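Side-chain contact in SLT domain-containing protein (Bdellovibrio bacteriovorus HD100, PDB 6TAB), which probably hydrolyses peptidoglycan as a lysozyme of altered substrate specificity that helps the predator leave its prey cell: residues Arg202-Asp205 with Arg206-Arg210. Numbering follows the deposited sequence. Where two conformers were deposited one is given.
Sequences RILD and RWVSR
I203 and W207, one helical turn apart, meet where the methyl CG2 of I203 comes within 4.0 Å of CD1 on the pyrrole side of the indole, the two side chains crossing at a slant. W207 CG lies anti to its own carbonyl carbon (chi1 -61°), which turns the CD1 edge of the indole back toward the preceding turn, and CD1 sits 3.5 Å from the carbonyl O of I203. One residue on, L204 and V208 run side by side in the same direction, with CD2 of L204 4.1 Å from CG2 of V208. Within the second half, R206 folds over the indole: its chain bends at chi3 (-74°), CD rests 3.7 Å above the centre of the W207 ring, and W207 CZ2 lies in plane at the guanidinium edge.

Three backbone bonds are of the i to i-4 alpha-helical kind. W207 N reaches I203 O at 3.1 Å in a nearly straight bond (170°), V208 N reaches L204 O at 2.9 Å, and R206 N, bonded to R202 O, also makes a weak i to i-3 hydrogen bond to I203 O.

All this lies on helix 193-211 of the lysozyme-like SLT domain. D205 hydrogen-bonds through OD1 to L105 N and through OD2 to N104 ND2, and W207 NE1 hydrogen-bonds to Y180 OH; L204 packs against W132 and L136 of helix 125-144.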
loop_
_atom_site.group_PDB
_atom_site.type_symbol
_atom_site.label_atom_id
_atom_site.label_comp_id
_atom_site.label_asym_id
_atom_site.label_seq_id
_atom_site.Cartn_x
_atom_site.Cartn_y
_atom_site.Cartn_z
ATOM N N ARG A 202 3.289 0.806 -7.511
ATOM C CA ARG A 202 3.920 -0.163 -8.436
ATOM C C ARG A 202 3.901 -1.583 -7.839
ATOM O O ARG A 202 3.693 -2.569 -8.597
ATOM C CB ARG A 202 5.364 0.232 -8.789
ATOM C CG ARG A 202 5.515 1.496 -9.630
ATOM C CD ARG A 202 6.990 1.800 -9.915
ATOM N NE ARG A 202 7.215 2.949 -10.773
ATOM C CZ ARG A 202 7.340 2.931 -12.104
ATOM N NH1 ARG A 202 7.130 1.811 -12.790
ATOM N NH2 ARG A 202 7.675 4.048 -12.741
ATOM N N ILE A 203 4.178 -1.759 -6.547
ATOM C CA ILE A 203 4.242 -3.077 -5.910
ATOM C C ILE A 203 2.850 -3.732 -5.906
ATOM O O ILE A 203 2.681 -4.904 -6.323
ATOM C CB ILE A 203 4.852 -2.974 -4.494
ATOM C CG1 ILE A 203 6.312 -2.489 -4.538
ATOM C CG2 ILE A 203 4.718 -4.291 -3.742
ATOM C CD1 ILE A 203 6.879 -2.071 -3.168
ATOM N N LEU A 204 1.803 -2.957 -5.527
ATOM C CA LEU A 204 0.411 -3.446 -5.571
ATOM C C LEU A 204 -0.012 -3.766 -7.021
ATOM O O LEU A 204 -0.710 -4.772 -7.277
ATOM C CB LEU A 204 -0.543 -2.436 -4.928
ATOM C CG LEU A 204 -0.389 -2.233 -3.416
ATOM C CD1 LEU A 204 -1.175 -1.017 -2.943
ATOM C CD2 LEU A 204 -0.860 -3.473 -2.628
ATOM N N ASP A 205 0.348 -2.887 -7.967
ATOM C CA ASP A 205 -0.033 -3.076 -9.378
ATOM C C ASP A 205 0.500 -4.429 -9.919
ATOM O O ASP A 205 -0.182 -5.100 -10.731
ATOM C CB ASP A 205 0.443 -1.916 -10.266
ATOM C CG ASP A 205 -0.075 -1.943 -11.691
ATOM O OD1 ASP A 205 -1.263 -1.559 -11.881
ATOM O OD2 ASP A 205 0.706 -2.313 -12.611
ATOM N N ARG A 206 1.671 -4.839 -9.507
ATOM C CA ARG A 206 2.210 -6.110 -9.933
ATOM C C ARG A 206 1.484 -7.271 -9.260
ATOM O O ARG A 206 0.960 -8.122 -9.950
ATOM C CB ARG A 206 3.707 -6.229 -9.610
ATOM C CG ARG A 206 4.275 -7.558 -10.154
ATOM C CD ARG A 206 5.555 -8.059 -9.584
ATOM N NE ARG A 206 6.678 -7.315 -10.037
ATOM C CZ ARG A 206 7.961 -7.502 -9.634
ATOM N NH1 ARG A 206 8.351 -8.420 -8.718
ATOM N NH2 ARG A 206 8.857 -6.699 -10.126
ATOM N N TRP A 207 1.442 -7.306 -7.921
ATOM C CA TRP A 207 0.973 -8.532 -7.230
ATOM C C TRP A 207 -0.556 -8.685 -7.168
ATOM O O TRP A 207 -1.057 -9.820 -7.269
ATOM C CB TRP A 207 1.599 -8.686 -5.851
ATOM C CG TRP A 207 3.090 -8.803 -5.855
ATOM C CD1 TRP A 207 3.958 -7.977 -5.204
ATOM C CD2 TRP A 207 3.876 -9.812 -6.481
ATOM N NE1 TRP A 207 5.231 -8.410 -5.375
ATOM C CE2 TRP A 207 5.230 -9.514 -6.187
ATOM C CE3 TRP A 207 3.591 -10.924 -7.274
ATOM C CZ2 TRP A 207 6.290 -10.312 -6.594
ATOM C CZ3 TRP A 207 4.649 -11.700 -7.705
ATOM C CH2 TRP A 207 5.976 -11.390 -7.389
ATOM N N VAL A 208 -1.308 -7.604 -6.888
ATOM C CA VAL A 208 -2.767 -7.730 -6.857
ATOM C C VAL A 208 -3.276 -8.201 -8.236
ATOM O O VAL A 208 -4.173 -9.048 -8.321
ATOM C CB VAL A 208 -3.455 -6.452 -6.331
ATOM C CG1 VAL A 208 -4.987 -6.586 -6.331
ATOM C CG2 VAL A 208 -2.974 -6.102 -4.917
ATOM N N SER A 209 -2.686 -7.720 -9.387
ATOM C CA SER A 209 -3.091 -8.083 -10.776
ATOM C C SER A 209 -2.638 -9.500 -11.179
ATOM O O SER A 209 -3.369 -10.201 -11.916
ATOM C CB SER A 209 -2.610 -7.046 -11.774
ATOM O OG SER A 209 -2.953 -7.410 -13.103
ATOM N N ARG A 210 -1.456 -9.852 -10.659
ATOM C CA ARG A 210 -0.942 -11.229 -10.998
ATOM C C ARG A 210 -1.749 -12.280 -10.216
ATOM O O ARG A 210 -2.066 -13.382 -10.744
ATOM C CB ARG A 210 0.559 -11.370 -10.680
ATOM C CG ARG A 210 1.196 -12.750 -10.867
ATOM C CD ARG A 210 2.663 -12.823 -10.442
ATOM N NE ARG A 210 3.322 -14.095 -10.770
ATOM C CZ ARG A 210 4.092 -14.316 -11.831
ATOM N NH1 ARG A 210 4.354 -13.349 -12.693
ATOM N NH2 ARG A 210 4.602 -15.518 -12.040
#